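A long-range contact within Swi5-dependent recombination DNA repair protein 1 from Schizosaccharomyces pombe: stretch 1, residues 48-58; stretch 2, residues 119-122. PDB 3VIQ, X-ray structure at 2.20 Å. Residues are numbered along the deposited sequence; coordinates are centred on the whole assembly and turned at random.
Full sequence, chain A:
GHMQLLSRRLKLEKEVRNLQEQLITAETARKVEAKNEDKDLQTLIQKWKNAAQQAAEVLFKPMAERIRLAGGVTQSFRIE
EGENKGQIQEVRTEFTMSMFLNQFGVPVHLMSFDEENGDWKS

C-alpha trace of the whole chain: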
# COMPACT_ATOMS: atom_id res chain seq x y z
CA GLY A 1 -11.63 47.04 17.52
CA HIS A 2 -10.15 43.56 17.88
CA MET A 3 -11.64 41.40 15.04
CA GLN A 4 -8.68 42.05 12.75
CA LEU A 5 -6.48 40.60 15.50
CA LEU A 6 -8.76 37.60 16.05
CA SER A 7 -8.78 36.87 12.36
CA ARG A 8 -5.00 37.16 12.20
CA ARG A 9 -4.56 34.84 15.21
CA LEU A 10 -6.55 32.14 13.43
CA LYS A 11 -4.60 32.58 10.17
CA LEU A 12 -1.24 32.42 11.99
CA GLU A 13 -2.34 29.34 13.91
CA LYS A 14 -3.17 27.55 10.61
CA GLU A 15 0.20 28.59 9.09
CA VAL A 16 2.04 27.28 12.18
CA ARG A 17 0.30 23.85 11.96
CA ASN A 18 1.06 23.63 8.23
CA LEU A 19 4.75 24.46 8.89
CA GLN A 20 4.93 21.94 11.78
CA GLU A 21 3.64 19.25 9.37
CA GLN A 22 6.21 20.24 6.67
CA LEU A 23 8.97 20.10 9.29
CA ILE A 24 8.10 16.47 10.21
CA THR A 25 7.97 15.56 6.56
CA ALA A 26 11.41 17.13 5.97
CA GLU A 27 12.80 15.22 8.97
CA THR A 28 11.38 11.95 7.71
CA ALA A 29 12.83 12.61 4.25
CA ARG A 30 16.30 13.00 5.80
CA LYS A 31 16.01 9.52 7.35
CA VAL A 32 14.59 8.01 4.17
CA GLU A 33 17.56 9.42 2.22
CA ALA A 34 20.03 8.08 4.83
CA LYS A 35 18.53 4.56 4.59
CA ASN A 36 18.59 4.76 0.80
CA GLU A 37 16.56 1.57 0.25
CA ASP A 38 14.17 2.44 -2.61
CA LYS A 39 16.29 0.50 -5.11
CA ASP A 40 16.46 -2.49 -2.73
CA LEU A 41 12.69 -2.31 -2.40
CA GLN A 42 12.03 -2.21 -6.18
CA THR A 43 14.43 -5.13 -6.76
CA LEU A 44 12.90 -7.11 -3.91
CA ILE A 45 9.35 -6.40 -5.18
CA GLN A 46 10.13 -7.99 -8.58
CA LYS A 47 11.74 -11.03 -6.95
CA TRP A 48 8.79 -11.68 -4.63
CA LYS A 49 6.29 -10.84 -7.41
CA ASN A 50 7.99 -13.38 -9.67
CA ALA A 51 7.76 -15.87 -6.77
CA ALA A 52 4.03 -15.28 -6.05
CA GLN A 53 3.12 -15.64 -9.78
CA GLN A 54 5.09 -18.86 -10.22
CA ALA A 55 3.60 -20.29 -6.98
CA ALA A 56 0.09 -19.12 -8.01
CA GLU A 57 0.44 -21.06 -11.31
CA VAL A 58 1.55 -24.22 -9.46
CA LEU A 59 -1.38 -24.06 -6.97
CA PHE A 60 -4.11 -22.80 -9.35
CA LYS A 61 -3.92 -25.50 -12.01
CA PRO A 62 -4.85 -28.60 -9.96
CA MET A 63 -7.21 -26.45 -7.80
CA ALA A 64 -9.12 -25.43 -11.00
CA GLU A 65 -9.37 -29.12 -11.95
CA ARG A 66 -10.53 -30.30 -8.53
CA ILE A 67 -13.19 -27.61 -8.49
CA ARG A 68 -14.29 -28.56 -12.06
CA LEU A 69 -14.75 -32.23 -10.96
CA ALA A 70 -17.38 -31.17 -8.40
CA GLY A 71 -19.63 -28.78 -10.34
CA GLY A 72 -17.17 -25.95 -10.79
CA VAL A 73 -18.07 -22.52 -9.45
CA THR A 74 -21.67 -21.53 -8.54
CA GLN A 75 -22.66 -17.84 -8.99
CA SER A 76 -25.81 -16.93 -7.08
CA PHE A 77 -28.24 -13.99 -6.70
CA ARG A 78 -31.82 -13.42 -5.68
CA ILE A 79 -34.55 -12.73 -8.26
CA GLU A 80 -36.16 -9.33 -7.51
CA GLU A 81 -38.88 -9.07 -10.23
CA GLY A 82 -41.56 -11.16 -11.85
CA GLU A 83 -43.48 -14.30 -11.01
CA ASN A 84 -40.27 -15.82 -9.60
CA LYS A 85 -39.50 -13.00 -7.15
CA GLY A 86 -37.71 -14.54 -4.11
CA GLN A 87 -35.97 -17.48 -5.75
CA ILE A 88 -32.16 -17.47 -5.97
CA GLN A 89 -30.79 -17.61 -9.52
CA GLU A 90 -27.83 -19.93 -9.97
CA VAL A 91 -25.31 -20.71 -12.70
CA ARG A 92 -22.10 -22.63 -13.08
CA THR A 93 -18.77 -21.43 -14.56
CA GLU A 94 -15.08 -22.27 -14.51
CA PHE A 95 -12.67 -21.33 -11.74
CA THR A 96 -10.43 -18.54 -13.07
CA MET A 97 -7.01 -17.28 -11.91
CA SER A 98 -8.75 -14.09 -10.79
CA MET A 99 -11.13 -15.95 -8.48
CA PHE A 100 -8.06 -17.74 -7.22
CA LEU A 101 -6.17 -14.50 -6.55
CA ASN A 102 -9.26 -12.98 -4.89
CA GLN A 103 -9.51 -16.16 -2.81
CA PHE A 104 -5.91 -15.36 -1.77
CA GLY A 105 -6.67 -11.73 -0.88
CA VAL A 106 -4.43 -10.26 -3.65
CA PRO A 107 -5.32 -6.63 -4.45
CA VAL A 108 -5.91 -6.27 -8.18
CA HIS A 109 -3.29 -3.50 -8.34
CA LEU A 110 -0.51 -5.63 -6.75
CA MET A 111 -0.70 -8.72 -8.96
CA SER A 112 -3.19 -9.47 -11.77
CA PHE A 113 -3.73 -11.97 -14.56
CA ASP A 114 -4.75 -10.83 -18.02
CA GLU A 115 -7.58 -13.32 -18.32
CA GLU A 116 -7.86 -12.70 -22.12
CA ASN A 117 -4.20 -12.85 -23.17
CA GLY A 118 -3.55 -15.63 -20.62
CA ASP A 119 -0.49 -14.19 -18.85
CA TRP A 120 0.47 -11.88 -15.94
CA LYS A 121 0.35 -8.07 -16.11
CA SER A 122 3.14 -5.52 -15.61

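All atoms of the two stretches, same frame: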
# COMPACT_ATOMS: atom_id res chain seq x y z
N TRP A 48 9.98 -11.09 -5.30
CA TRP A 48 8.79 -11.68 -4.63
C TRP A 48 7.57 -11.76 -5.55
O TRP A 48 6.81 -12.74 -5.52
CB TRP A 48 8.43 -10.93 -3.34
CG TRP A 48 9.44 -11.13 -2.26
CD1 TRP A 48 10.30 -10.19 -1.77
CD2 TRP A 48 9.71 -12.33 -1.53
NE1 TRP A 48 11.09 -10.74 -0.79
CE2 TRP A 48 10.75 -12.05 -0.63
CE3 TRP A 48 9.17 -13.63 -1.56
CZ2 TRP A 48 11.26 -13.00 0.25
CZ3 TRP A 48 9.69 -14.58 -0.68
CH2 TRP A 48 10.72 -14.26 0.21
N LYS A 49 7.38 -10.76 -6.41
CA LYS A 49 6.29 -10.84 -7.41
C LYS A 49 6.46 -12.03 -8.34
O LYS A 49 5.51 -12.78 -8.58
CB LYS A 49 6.18 -9.57 -8.24
CG LYS A 49 4.83 -9.34 -8.86
CD LYS A 49 4.69 -7.91 -9.36
CE LYS A 49 5.27 -7.77 -10.76
NZ LYS A 49 4.34 -8.28 -11.82
N ASN A 50 7.68 -12.23 -8.85
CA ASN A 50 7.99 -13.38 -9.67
C ASN A 50 7.67 -14.66 -8.91
O ASN A 50 7.09 -15.60 -9.47
CB ASN A 50 9.46 -13.41 -10.10
CG ASN A 50 9.81 -12.35 -11.13
OD1 ASN A 50 8.96 -11.57 -11.57
ND2 ASN A 50 11.08 -12.31 -11.52
N ALA A 51 8.04 -14.68 -7.62
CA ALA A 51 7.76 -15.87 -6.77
C ALA A 51 6.25 -16.14 -6.61
O ALA A 51 5.80 -17.25 -6.85
CB ALA A 51 8.42 -15.77 -5.41
N ALA A 52 5.49 -15.13 -6.23
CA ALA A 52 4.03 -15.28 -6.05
C ALA A 52 3.32 -15.77 -7.31
O ALA A 52 2.50 -16.66 -7.22
CB ALA A 52 3.42 -13.97 -5.57
N GLN A 53 3.67 -15.22 -8.47
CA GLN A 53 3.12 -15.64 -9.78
C GLN A 53 3.40 -17.11 -10.15
O GLN A 53 2.51 -17.86 -10.61
CB GLN A 53 3.64 -14.70 -10.90
CG GLN A 53 3.16 -13.24 -10.75
CD GLN A 53 3.74 -12.26 -11.76
OE1 GLN A 53 4.64 -12.58 -12.52
NE2 GLN A 53 3.24 -11.02 -11.73
N GLN A 54 4.66 -17.49 -10.01
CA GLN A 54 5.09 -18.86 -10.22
C GLN A 54 4.34 -19.81 -9.27
O GLN A 54 3.78 -20.83 -9.72
CB GLN A 54 6.60 -18.91 -9.97
CG GLN A 54 7.34 -20.09 -10.49
CD GLN A 54 8.86 -19.99 -10.20
OE1 GLN A 54 9.41 -18.90 -9.99
NE2 GLN A 54 9.52 -21.14 -10.18
N ALA A 55 4.32 -19.47 -7.97
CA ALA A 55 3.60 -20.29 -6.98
C ALA A 55 2.09 -20.31 -7.25
O ALA A 55 1.44 -21.36 -7.10
CB ALA A 55 3.88 -19.82 -5.55
N ALA A 56 1.51 -19.17 -7.63
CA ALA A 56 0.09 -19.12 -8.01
C ALA A 56 -0.24 -20.09 -9.16
O ALA A 56 -1.26 -20.76 -9.13
CB ALA A 56 -0.36 -17.69 -8.37
N GLU A 57 0.62 -20.14 -10.18
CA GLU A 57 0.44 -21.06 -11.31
C GLU A 57 0.54 -22.55 -10.91
O GLU A 57 -0.19 -23.40 -11.45
CB GLU A 57 1.46 -20.76 -12.41
CG GLU A 57 1.07 -19.58 -13.28
CD GLU A 57 2.10 -19.28 -14.35
OE1 GLU A 57 2.82 -20.20 -14.75
OE2 GLU A 57 2.20 -18.11 -14.78
N VAL A 58 1.44 -22.85 -9.97
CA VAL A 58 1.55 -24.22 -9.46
C VAL A 58 0.30 -24.62 -8.66
O VAL A 58 -0.18 -25.74 -8.81
CB VAL A 58 2.79 -24.42 -8.56
CG1 VAL A 58 2.87 -25.85 -8.07
CG2 VAL A 58 4.09 -24.04 -9.31
N ASP A 119 -1.80 -14.41 -19.48
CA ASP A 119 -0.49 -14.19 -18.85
C ASP A 119 -0.61 -13.06 -17.81
O ASP A 119 -1.64 -12.39 -17.71
CB ASP A 119 0.60 -13.88 -19.90
CG ASP A 119 0.12 -12.94 -21.00
OD1 ASP A 119 -0.66 -12.01 -20.72
OD2 ASP A 119 0.51 -13.12 -22.17
N TRP A 120 0.46 -12.86 -17.04
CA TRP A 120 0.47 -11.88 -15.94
C TRP A 120 0.72 -10.47 -16.43
O TRP A 120 1.43 -10.27 -17.40
CB TRP A 120 1.57 -12.25 -14.96
CG TRP A 120 1.35 -13.58 -14.28
CD1 TRP A 120 1.87 -14.79 -14.65
CD2 TRP A 120 0.56 -13.81 -13.12
NE1 TRP A 120 1.44 -15.76 -13.78
CE2 TRP A 120 0.63 -15.19 -12.84
CE3 TRP A 120 -0.21 -12.98 -12.30
CZ2 TRP A 120 -0.02 -15.76 -11.75
CZ3 TRP A 120 -0.86 -13.56 -11.20
CH2 TRP A 120 -0.76 -14.93 -10.95
N LYS A 121 0.16 -9.48 -15.73
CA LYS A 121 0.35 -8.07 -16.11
C LYS A 121 1.58 -7.44 -15.48
O LYS A 121 2.06 -7.87 -14.43
CB LYS A 121 -0.86 -7.23 -15.69
CG LYS A 121 -2.16 -7.59 -16.39
CD LYS A 121 -3.22 -6.55 -16.03
CE LYS A 121 -4.61 -6.96 -16.50
NZ LYS A 121 -5.52 -5.78 -16.64
N SER A 122 2.07 -6.38 -16.14
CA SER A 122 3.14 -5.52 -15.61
C SER A 122 2.68 -4.82 -14.34
O SER A 122 2.86 -5.34 -13.25
CB SER A 122 3.57 -4.49 -16.65

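A single tryptophan can fasten a chain terminus to a helix when its indole is used in full: the face for carbon, the edge for packing and the ring nitrogen for a hydrogen bond. The contact between residues 48-58 and 119-122 of Swi5-dependent recombination DNA repair protein 1 illustrates the principle with few components. Residues 48-58 lie wholly within a longer helix, and their backbone follows the i to i+4 pattern throughout, from Ala-52 N to Trp-48 O at 2.8 Å to Val-58 N to Gln-54 O at 3.1 Å. The second stretch, the last four residues of the chain, is extended, with a weakly bonded strand at about Asp-119 and Trp-120. No backbone hydrogen bond joins the two. The nearest alpha carbons stand well apart, 7.7 Å from Gln-53 CA to Trp-120 CA and 10.3 Å from Lys-49 CA to Ser-122 CA, so side chains must bridge the gap.

Trp-120 does most of the bridging. Its CA-to-CB bond points toward the helix, and of the tail residues it has by far the largest area covered by the other stretch, within a modest total of 283 Å² counted over both sides. With chi1 in the m well and chi2 at 96°, the indole meets residues one helical turn apart, Gln-53 and Glu-57, together with Ala-56 between them in sequence.

Gln-53 supplies the partner for the ring face. Its CG lies 3.7 Å from the centroid of the Trp-120 six-membered ring and only 16° off the ring normal, a CH-pi contact in which a slightly polarised methylene sits over the aromatic electron cloud. The value of a long polar side chain here is that its aliphatic part can cover a ring. The backbone of the same residue also comes close, with Gln-53 O 3.5 Å from Trp-120 CZ2, while that carbonyl remains engaged in the helix as acceptor for Glu-57 N at 3.0 Å.

At the ring edge, the chemistry changes. Ala-56 CB packs against Trp-120 CH2 at 3.8 Å, an apolar contact near the plane of the ring. Glu-57 is also found near that plane, where the indole N-H is directed. Trp-120 NE1 donates to Glu-57 OE2 across 2.7 Å, with an N-H...acceptor angle of 149°. This short hydrogen bond satisfies the indole's sole polar group with a charged acceptor. The CA-to-CB bond of Glu-57 points sideways, but its end comes nearer, allowing an exposed residue to reach the tryptophan.

Beyond the tryptophan, the contact is looser. Lys-121 and Ser-122 direct their CA-to-CB bonds away from the helix and meet it through backbone oxygens instead. Lys-49, whose end likewise comes nearer, brings NZ to 3.5 Å from Lys-121 O and 3.6 Å from Ser-122 O, an electrostatically favourable placing of an ammonium group beside carbonyl oxygens.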